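Local coordinates for DUF7790 domain-containing protein (Leptospira interrogans serogroup Icterohaemorrhagiae serovar copenhageni, PDB 6ULO), which is of unknown function, but has a Rossmann-like fold of the NAD(P)-binding clan and, in its full-length form, is probably membrane-anchored by a transmembrane helix, at residues G71-L76 and M171-D176; W81-F86 and Y179-K184; N168-M171 and E177-S180. All coordinates share one frame; numbering follows the deposited sequence.

Contact 1 of 3, residues G71-L76 and M171-D176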
loop_
_atom_site.group_PDB
_atom_site.type_symbol
_atom_site.label_atom_id
_atom_site.label_comp_id
_atom_site.label_asym_id
_atom_site.label_seq_id
_atom_site.Cartn_x
_atom_site.Cartn_y
_atom_site.Cartn_z
ATOM N N GLY A 71 -2.877 2.036 -3.644
ATOM C CA GLY A 71 -3.490 2.883 -2.631
ATOM C C GLY A 71 -2.552 3.837 -1.934
ATOM O O GLY A 71 -1.541 4.260 -2.501
ATOM N N SER A 72 -2.877 4.211 -0.706
ATOM C CA SER A 72 -2.307 5.405 -0.097
ATOM C C SER A 72 -1.718 5.151 1.288
ATOM O O SER A 72 -0.905 4.243 1.467
ATOM C CB SER A 72 -3.396 6.481 -0.114
ATOM O OG SER A 72 -3.817 6.649 -1.453
ATOM N N GLU A 73 -2.135 5.944 2.298
ATOM C CA GLU A 73 -1.472 5.899 3.601
ATOM C C GLU A 73 -1.596 4.571 4.327
ATOM O O GLU A 73 -0.751 4.271 5.189
ATOM C CB GLU A 73 -1.972 7.026 4.538
ATOM C CG GLU A 73 -1.450 8.391 4.117
ATOM C CD GLU A 73 -2.229 9.439 4.863
ATOM O OE1 GLU A 73 -3.327 9.815 4.372
ATOM O OE2 GLU A 73 -1.789 9.848 5.951
ATOM N N GLN A 74 -2.609 3.761 4.009
ATOM C CA GLN A 74 -2.725 2.477 4.696
ATOM C C GLN A 74 -1.502 1.602 4.447
ATOM O O GLN A 74 -1.168 0.738 5.263
ATOM C CB GLN A 74 -4.018 1.747 4.325
ATOM C CG GLN A 74 -4.053 1.143 2.927
ATOM C CD GLN A 74 -4.573 2.067 1.865
ATOM O OE1 GLN A 74 -4.227 3.244 1.808
ATOM N NE2 GLN A 74 -5.387 1.534 0.955
ATOM N N ASN A 75 -0.808 1.812 3.317
ATOM C CA ASN A 75 0.422 1.075 3.039
ATOM C C ASN A 75 1.518 1.413 4.032
ATOM O O ASN A 75 2.342 0.553 4.357
ATOM C CB ASN A 75 0.893 1.407 1.633
ATOM C CG ASN A 75 -0.062 0.842 0.595
ATOM O OD1 ASN A 75 -0.125 -0.372 0.398
ATOM N ND2 ASN A 75 -0.803 1.710 -0.074
ATOM N N LEU A 76 1.575 2.673 4.462
ATOM C CA LEU A 76 2.574 3.068 5.449
ATOM C C LEU A 76 2.266 2.421 6.796
ATOM O O LEU A 76 3.176 2.000 7.518
ATOM C CB LEU A 76 2.652 4.592 5.533
ATOM C CG LEU A 76 2.884 5.252 4.172
ATOM C CD1 LEU A 76 2.963 6.753 4.350
ATOM C CD2 LEU A 76 4.139 4.778 3.461
ATOM N N MET A 171 -0.260 2.536 15.356
ATOM C CA MET A 171 -0.063 2.673 13.912
ATOM C C MET A 171 0.719 3.976 13.689
ATOM O O MET A 171 0.932 4.766 14.619
ATOM C CB MET A 171 -1.407 2.549 13.150
ATOM C CG MET A 171 -2.510 3.505 13.620
ATOM S SD MET A 171 -2.435 5.156 12.910
ATOM C CE MET A 171 -2.824 4.807 11.201
ATOM N N PHE A 172 1.229 4.166 12.461
ATOM C CA PHE A 172 2.267 5.188 12.260
ATOM C C PHE A 172 1.788 6.607 12.523
ATOM O O PHE A 172 2.634 7.497 12.698
ATOM C CB PHE A 172 2.911 5.067 10.865
ATOM C CG PHE A 172 2.193 5.829 9.759
ATOM C CD1 PHE A 172 2.676 7.054 9.288
ATOM C CD2 PHE A 172 1.065 5.292 9.144
ATOM C CE1 PHE A 172 2.027 7.731 8.274
ATOM C CE2 PHE A 172 0.413 5.971 8.130
ATOM C CZ PHE A 172 0.893 7.195 7.676
ATOM N N GLN A 173 0.467 6.861 12.529
ATOM C CA GLN A 173 -0.029 8.205 12.808
ATOM C C GLN A 173 -0.234 8.454 14.286
ATOM O O GLN A 173 -0.395 9.606 14.690
ATOM C CB GLN A 173 -1.337 8.518 12.061
ATOM C CG GLN A 173 -1.152 8.445 10.532
ATOM C CD GLN A 173 -2.450 8.350 9.766
ATOM O OE1 GLN A 173 -3.529 8.291 10.364
ATOM N NE2 GLN A 173 -2.355 8.239 8.440
ATOM N N THR A 174 -0.209 7.406 15.102
ATOM C CA THR A 174 -0.556 7.512 16.510
ATOM C C THR A 174 0.528 6.988 17.441
ATOM O O THR A 174 0.320 7.002 18.660
ATOM C CB THR A 174 -1.874 6.768 16.828
ATOM O OG1 THR A 174 -1.695 5.368 16.575
ATOM C CG2 THR A 174 -3.036 7.285 16.018
ATOM N N ASP A 175 1.667 6.543 16.917
ATOM C CA ASP A 175 2.749 5.983 17.724
ATOM C C ASP A 175 4.073 6.581 17.271
ATOM O O ASP A 175 4.415 6.522 16.081
ATOM C CB ASP A 175 2.796 4.461 17.569
ATOM C CG ASP A 175 3.938 3.843 18.365
ATOM O OD1 ASP A 175 3.841 3.831 19.602
ATOM O OD2 ASP A 175 4.929 3.408 17.768
ATOM N N ASP A 176 4.820 7.147 18.224
ATOM C CA ASP A 176 6.050 7.858 17.872
ATOM C C ASP A 176 7.063 6.944 17.181
ATOM O O ASP A 176 7.704 7.359 16.209
ATOM C CB ASP A 176 6.673 8.496 19.119
ATOM C CG ASP A 176 5.903 9.700 19.636
ATOM O OD1 ASP A 176 5.152 10.335 18.877
ATOM O OD2 ASP A 176 6.081 10.020 20.841
#

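Contact 2 of 3, residues W81-F86 and Y179-K184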
loop_
_atom_site.group_PDB
_atom_site.type_symbol
_atom_site.label_atom_id
_atom_site.label_comp_id
_atom_site.label_asym_id
_atom_site.label_seq_id
_atom_site.Cartn_x
_atom_site.Cartn_y
_atom_site.Cartn_z
ATOM N N TRP A 81 4.418 -1.811 10.489
ATOM C CA TRP A 81 4.284 -3.057 11.248
ATOM C C TRP A 81 5.262 -4.105 10.740
ATOM O O TRP A 81 5.857 -4.859 11.526
ATOM C CB TRP A 81 2.861 -3.584 11.103
ATOM C CG TRP A 81 1.796 -2.744 11.735
ATOM C CD1 TRP A 81 1.964 -1.819 12.723
ATOM C CD2 TRP A 81 0.408 -2.718 11.398
ATOM N NE1 TRP A 81 0.747 -1.228 13.056
ATOM C CE2 TRP A 81 -0.219 -1.776 12.253
ATOM C CE3 TRP A 81 -0.377 -3.417 10.475
ATOM C CZ2 TRP A 81 -1.591 -1.538 12.211
ATOM C CZ3 TRP A 81 -1.736 -3.149 10.398
ATOM C CH2 TRP A 81 -2.333 -2.250 11.283
ATOM N N ALA A 82 5.403 -4.200 9.415
ATOM C CA ALA A 82 6.285 -5.194 8.815
ATOM C C ALA A 82 7.754 -4.827 8.944
ATOM O O ALA A 82 8.608 -5.703 8.759
ATOM C CB ALA A 82 5.922 -5.351 7.341
ATOM N N LYS A 83 8.076 -3.575 9.277
ATOM C CA LYS A 83 9.453 -3.086 9.163
ATOM C C LYS A 83 10.009 -3.371 7.765
ATOM O O LYS A 83 11.125 -3.882 7.587
ATOM C CB LYS A 83 10.345 -3.642 10.281
ATOM C CG LYS A 83 9.842 -3.237 11.652
ATOM C CD LYS A 83 10.687 -3.800 12.754
ATOM C CE LYS A 83 10.093 -3.424 14.113
ATOM N NZ LYS A 83 11.044 -3.717 15.201
ATOM N N SER A 84 9.233 -2.980 6.758
ATOM C CA SER A 84 9.691 -3.122 5.380
ATOM C C SER A 84 10.969 -2.321 5.129
ATOM O O SER A 84 11.137 -1.215 5.648
ATOM C CB SER A 84 8.593 -2.637 4.438
ATOM O OG SER A 84 7.359 -3.291 4.684
ATOM N N ASP A 85 11.853 -2.862 4.286
ATOM C CA ASP A 85 13.104 -2.168 3.990
ATOM C C ASP A 85 12.916 -1.039 2.980
ATOM O O ASP A 85 13.638 -0.043 3.026
ATOM C CB ASP A 85 14.115 -3.139 3.387
ATOM C CG ASP A 85 14.463 -4.276 4.293
ATOM O OD1 ASP A 85 14.631 -4.033 5.497
ATOM O OD2 ASP A 85 14.640 -5.412 3.764
ATOM N N PHE A 86 11.987 -1.200 2.040
ATOM C CA PHE A 86 11.691 -0.232 0.991
ATOM C C PHE A 86 10.215 -0.382 0.681
ATOM O O PHE A 86 9.649 -1.459 0.889
ATOM C CB PHE A 86 12.491 -0.509 -0.296
ATOM C CG PHE A 86 13.986 -0.569 -0.094
ATOM C CD1 PHE A 86 14.743 0.599 -0.127
ATOM C CD2 PHE A 86 14.633 -1.765 0.165
ATOM C CE1 PHE A 86 16.110 0.584 0.087
ATOM C CE2 PHE A 86 16.018 -1.795 0.370
ATOM C CZ PHE A 86 16.749 -0.605 0.346
ATOM N N TYR A 179 5.875 6.090 13.636
ATOM C CA TYR A 179 6.004 7.302 12.833
ATOM C C TYR A 179 7.457 7.517 12.424
ATOM O O TYR A 179 7.767 7.765 11.245
ATOM C CB TYR A 179 5.480 8.534 13.591
ATOM C CG TYR A 179 5.637 9.766 12.718
ATOM C CD1 TYR A 179 4.726 10.027 11.704
ATOM C CD2 TYR A 179 6.726 10.616 12.857
ATOM C CE1 TYR A 179 4.893 11.092 10.846
ATOM C CE2 TYR A 179 6.886 11.688 12.019
ATOM C CZ TYR A 179 5.969 11.925 11.012
ATOM O OH TYR A 179 6.134 12.979 10.130
ATOM N N SER A 180 8.373 7.420 13.401
ATOM C CA SER A 180 9.784 7.647 13.114
ATOM C C SER A 180 10.317 6.654 12.088
ATOM O O SER A 180 11.155 7.012 11.247
ATOM C CB SER A 180 10.570 7.528 14.412
ATOM O OG SER A 180 11.927 7.756 14.162
ATOM N N TYR A 181 9.832 5.406 12.116
ATOM C CA TYR A 181 10.293 4.406 11.161
ATOM C C TYR A 181 9.900 4.803 9.741
ATOM O O TYR A 181 10.719 4.744 8.808
ATOM C CB TYR A 181 9.685 3.038 11.524
ATOM C CG TYR A 181 10.209 1.928 10.641
ATOM C CD1 TYR A 181 11.398 1.267 10.952
ATOM C CD2 TYR A 181 9.568 1.575 9.468
ATOM C CE1 TYR A 181 11.910 0.277 10.121
ATOM C CE2 TYR A 181 10.102 0.612 8.617
ATOM C CZ TYR A 181 11.246 -0.035 8.970
ATOM O OH TYR A 181 11.789 -0.995 8.156
ATOM N N ILE A 182 8.639 5.205 9.550
ATOM C CA ILE A 182 8.180 5.639 8.232
ATOM C C ILE A 182 8.894 6.911 7.799
ATOM O O ILE A 182 9.313 7.044 6.634
ATOM C CB ILE A 182 6.641 5.801 8.249
ATOM C CG1 ILE A 182 5.977 4.417 8.376
ATOM C CG2 ILE A 182 6.138 6.552 7.024
ATOM C CD1 ILE A 182 6.310 3.439 7.240
ATOM N N ARG A 183 9.081 7.861 8.723
ATOM C CA ARG A 183 9.778 9.091 8.354
ATOM C C ARG A 183 11.212 8.809 7.931
ATOM O O ARG A 183 11.726 9.448 7.001
ATOM C CB ARG A 183 9.755 10.065 9.528
ATOM C CG ARG A 183 10.522 11.357 9.189
ATOM C CD ARG A 183 10.263 12.476 10.160
ATOM N NE ARG A 183 10.834 13.741 9.688
ATOM C CZ ARG A 183 11.869 14.345 10.254
ATOM N NH1 ARG A 183 12.436 13.801 11.335
ATOM N NH2 ARG A 183 12.304 15.496 9.757
ATOM N N LYS A 184 11.871 7.867 8.603
ATOM C CA LYS A 184 13.235 7.512 8.231
ATOM C C LYS A 184 13.291 7.001 6.794
ATOM O O LYS A 184 14.120 7.456 5.988
ATOM C CB LYS A 184 13.779 6.468 9.196
ATOM C CG LYS A 184 15.218 6.075 8.866
ATOM C CD LYS A 184 15.712 4.976 9.758
ATOM C CE LYS A 184 17.155 4.627 9.526
ATOM N NZ LYS A 184 17.426 3.261 10.029
HETATM O O HOH W 1 13.986 -2.622 7.632
#

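Contact 3 of 3, residues N168-M171 and E177-S180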
loop_
_atom_site.group_PDB
_atom_site.type_symbol
_atom_site.label_atom_id
_atom_site.label_comp_id
_atom_site.label_asym_id
_atom_site.label_seq_id
_atom_site.Cartn_x
_atom_site.Cartn_y
_atom_site.Cartn_z
ATOM N N ASN A 168 -7.105 -0.412 20.510
ATOM C CA ASN A 168 -5.883 -0.448 21.321
ATOM C C ASN A 168 -4.708 -1.036 20.542
ATOM O O ASN A 168 -4.111 -2.041 20.932
ATOM C CB ASN A 168 -6.071 -1.179 22.661
ATOM C CG ASN A 168 -4.867 -1.003 23.605
ATOM O OD1 ASN A 168 -4.084 -0.057 23.463
ATOM N ND2 ASN A 168 -4.702 -1.926 24.546
ATOM N N TYR A 169 -4.346 -0.357 19.461
ATOM C CA TYR A 169 -3.167 -0.757 18.717
ATOM C C TYR A 169 -2.399 0.479 18.274
ATOM O O TYR A 169 -2.937 1.585 18.197
ATOM C CB TYR A 169 -3.506 -1.625 17.496
ATOM C CG TYR A 169 -4.299 -0.921 16.416
ATOM C CD1 TYR A 169 -3.661 -0.381 15.285
ATOM C CD2 TYR A 169 -5.699 -0.845 16.497
ATOM C CE1 TYR A 169 -4.393 0.220 14.278
ATOM C CE2 TYR A 169 -6.436 -0.228 15.512
ATOM C CZ TYR A 169 -5.776 0.298 14.388
ATOM O OH TYR A 169 -6.499 0.887 13.366
ATOM N N LYS A 170 -1.118 0.262 17.970
ATOM C CA LYS A 170 -0.235 1.302 17.440
ATOM C C LYS A 170 -0.294 1.325 15.926
ATOM O O LYS A 170 -0.301 0.273 15.269
ATOM C CB LYS A 170 1.191 1.004 17.864
ATOM C CG LYS A 170 1.431 1.096 19.363
ATOM C CD LYS A 170 2.849 0.579 19.668
ATOM C CE LYS A 170 3.201 0.740 21.133
ATOM N NZ LYS A 170 4.614 0.399 21.466
ATOM N N MET A 171 -0.260 2.536 15.356
ATOM C CA MET A 171 -0.063 2.673 13.912
ATOM C C MET A 171 0.719 3.976 13.689
ATOM O O MET A 171 0.932 4.766 14.619
ATOM C CB MET A 171 -1.407 2.549 13.150
ATOM C CG MET A 171 -2.510 3.505 13.620
ATOM S SD MET A 171 -2.435 5.156 12.910
ATOM C CE MET A 171 -2.824 4.807 11.201
ATOM N N GLU A 177 7.255 5.720 17.675
ATOM C CA GLU A 177 8.266 4.850 17.085
ATOM C C GLU A 177 7.893 4.446 15.663
ATOM O O GLU A 177 8.742 4.482 14.764
ATOM C CB GLU A 177 8.489 3.616 17.953
ATOM C CG GLU A 177 9.640 2.763 17.480
ATOM C CD GLU A 177 9.857 1.540 18.351
ATOM O OE1 GLU A 177 8.982 1.252 19.201
ATOM O OE2 GLU A 177 10.894 0.862 18.183
ATOM N N GLN A 178 6.626 4.091 15.427
ATOM C CA GLN A 178 6.218 3.710 14.074
ATOM C C GLN A 178 6.241 4.910 13.136
ATOM O O GLN A 178 6.645 4.787 11.976
ATOM C CB GLN A 178 4.874 2.972 14.083
ATOM C CG GLN A 178 4.995 1.623 14.779
ATOM C CD GLN A 178 3.719 0.814 14.779
ATOM O OE1 GLN A 178 2.769 1.106 14.038
ATOM N NE2 GLN A 178 3.695 -0.229 15.616
ATOM N N TYR A 179 5.875 6.090 13.636
ATOM C CA TYR A 179 6.004 7.302 12.833
ATOM C C TYR A 179 7.457 7.517 12.424
ATOM O O TYR A 179 7.767 7.765 11.245
ATOM C CB TYR A 179 5.480 8.534 13.591
ATOM C CG TYR A 179 5.637 9.766 12.718
ATOM C CD1 TYR A 179 4.726 10.027 11.704
ATOM C CD2 TYR A 179 6.726 10.616 12.857
ATOM C CE1 TYR A 179 4.893 11.092 10.846
ATOM C CE2 TYR A 179 6.886 11.688 12.019
ATOM C CZ TYR A 179 5.969 11.925 11.012
ATOM O OH TYR A 179 6.134 12.979 10.130
ATOM N N SER A 180 8.373 7.420 13.401
ATOM C CA SER A 180 9.784 7.647 13.114
ATOM C C SER A 180 10.317 6.654 12.088
ATOM O O SER A 180 11.155 7.012 11.247
ATOM C CB SER A 180 10.570 7.528 14.412
ATOM O OG SER A 180 11.927 7.756 14.162
HETATM O O HOH W 2 1.552 -2.454 15.920
HETATM O O HOH W 3 6.143 1.443 19.222
#

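Contact 1 of 3, residues G71-L76 and M171-D176
A buried, mainly apolar contact joins the first turn of helix 74-82 to the linker between helices 139-166 and 176-187, with the F172 ring pushed against L76 and E73. L76 CB stands over one face of the ring, 3.9 Å from its centroid and offset toward the rim, in a CH-pi contact; L76 CD1 reaches F172 CZ. On the opposite face lies CG of the neighbouring Q173, so the ring is sandwiched between aliphatic groups. F172 CG sits between its own backbone N and carbonyl carbon (chi1 87°), which turns the ring toward the helix. The carbonyl E73 O comes to 3.6 Å from F172 CE2. This turn follows strand 66-69 through G71, in the first beta-alpha unit of a Rossmann-like sheet, where nucleotide-binding relatives carry their glycine-rich loop. Inside it, S72 O accepts both N75 N and N75 ND2 from the same face of its plane, the latter at 3.0 Å. Beside the ring, the side chains of E73 and Q173 cross at about a right angle, their carboxylate and amide planes 43° apart, with E73 OE2 3.0 Å from Q173 NE2. Both groups are held by helix 139-166: E73 OE2 is hydrogen-bonded to H157 and Q173 OE1 to N160.

Contact 2 of 3, residues W81-F86 and Y179-K184
K83 and Y181 bring the two backbones together, their CA atoms 7.8 Å apart, where helix 74-82 ends and passes the flank of helix 176-187. Y181 carries the contact. Its CG is anti to the backbone N (chi1 -175°), which sends the ring out from its helix to the turn after A82. The phenol end lies along the K83-S84 backbone: Y181 CZ is 3.5 Å from K83 CA, and the OH is 3.7 Å from K83 CB. Beyond CB, the extended lysine chain leads away from the tyrosine. The hydroxyl gives its proton to S84 O across a short 2.6 Å bond, approaching from well above the carbonyl plane, 56° out of it. It also accepts: water 1, in the plane of the ring at its edge, donates to Y181 OH at 2.8 Å and to D85 OD1 at 2.6 Å. One hydroxyl thus ties the turn in two ways, directly at a backbone carbonyl as donor to S84 O, and through water to a carboxylate as acceptor from water 1. S84 of the turn packs on Y67 of strand 66-69; on the other helix, R183 bonds to the carbonyls of L107 and Q108. The turn itself is a Schellman motif. K83, with its positive phi of 52°, is the C-prime residue, and the N atoms of K83 and S84 bond back to carbonyls of the last helical turn. It closes the helix of a beta-alpha-beta crossover from strand 66-69 to the adjacent parallel strand 86-91, presumably right-handed as in Rossmann-like folds.

Contact 3 of 3, residues N168-M171 and E177-S180
Q178, in the first turn of helix 176-187, lays its side chain against the backbone of K170 and M171, the linker residues just upstream. From CB, which points toward the linker, the chain leaves with CG anti to the carbonyl carbon (chi1 -67°) and runs on extended (chi2 -178°), carrying the amide across to the other backbone. CD arrives 4.0 Å from K170 CB, the first of the atoms to meet the linker. At the tip the amide divides its two atoms. OE1 sits 3.2 Å from M171 CA, a close carbon-oxygen approach; it is also near K170 O, but both are acceptors and no bond joins them. NE2 packs against K170 CB at 3.6 Å and donates to water 2 at 3.1 Å, which in turn makes a weak 3.4 Å bond to K170 O. Water thus links the amide to a carbonyl that its own oxygen cannot bond. K170 O has a direct donor as well, the indole NE1 of W81 on helix 74-82. The K170 chain runs on extended and its end leads away from the helix. K170 NZ and E177 OE1 do not touch, yet water 3 spans them, accepting from NZ at 2.9 Å and donating to OE1 at 2.8 Å. K170 NZ also makes a long, weak ion pair with D175 OD1. D175 lies between the segments as the N-cap of helix 176-187, its OD2 accepting from Q178 N. The whole forms a short helix-to-helix connection, opened by the Schellman motif at N168 that ends helix 139-166 and closed by the aspartate N-cap that starts helix 176-187.

In the fold
All three contacts gather round helix 74-82, the linker 167-175 and helix 176-187, on the same side of the chain's centre. Contacts 1 and 2 both use helix 74-82, their centres about 9 Å apart; between them L76 O meets I182 CD1 at 3.5 Å. Contact 3 is about 8 Å from contact 1, centre to centre, and shares M171 with it; F172 O of contact 1 packs on Y179 CB at 3.2 Å. Contacts 2 and 3, about 10 Å apart, share Y179 and S180, and W81 CZ2 lies 3.9 Å from Y169 CD1. Contact 1 is the most buried, nearest the turn after strand 66-69; no active site is known.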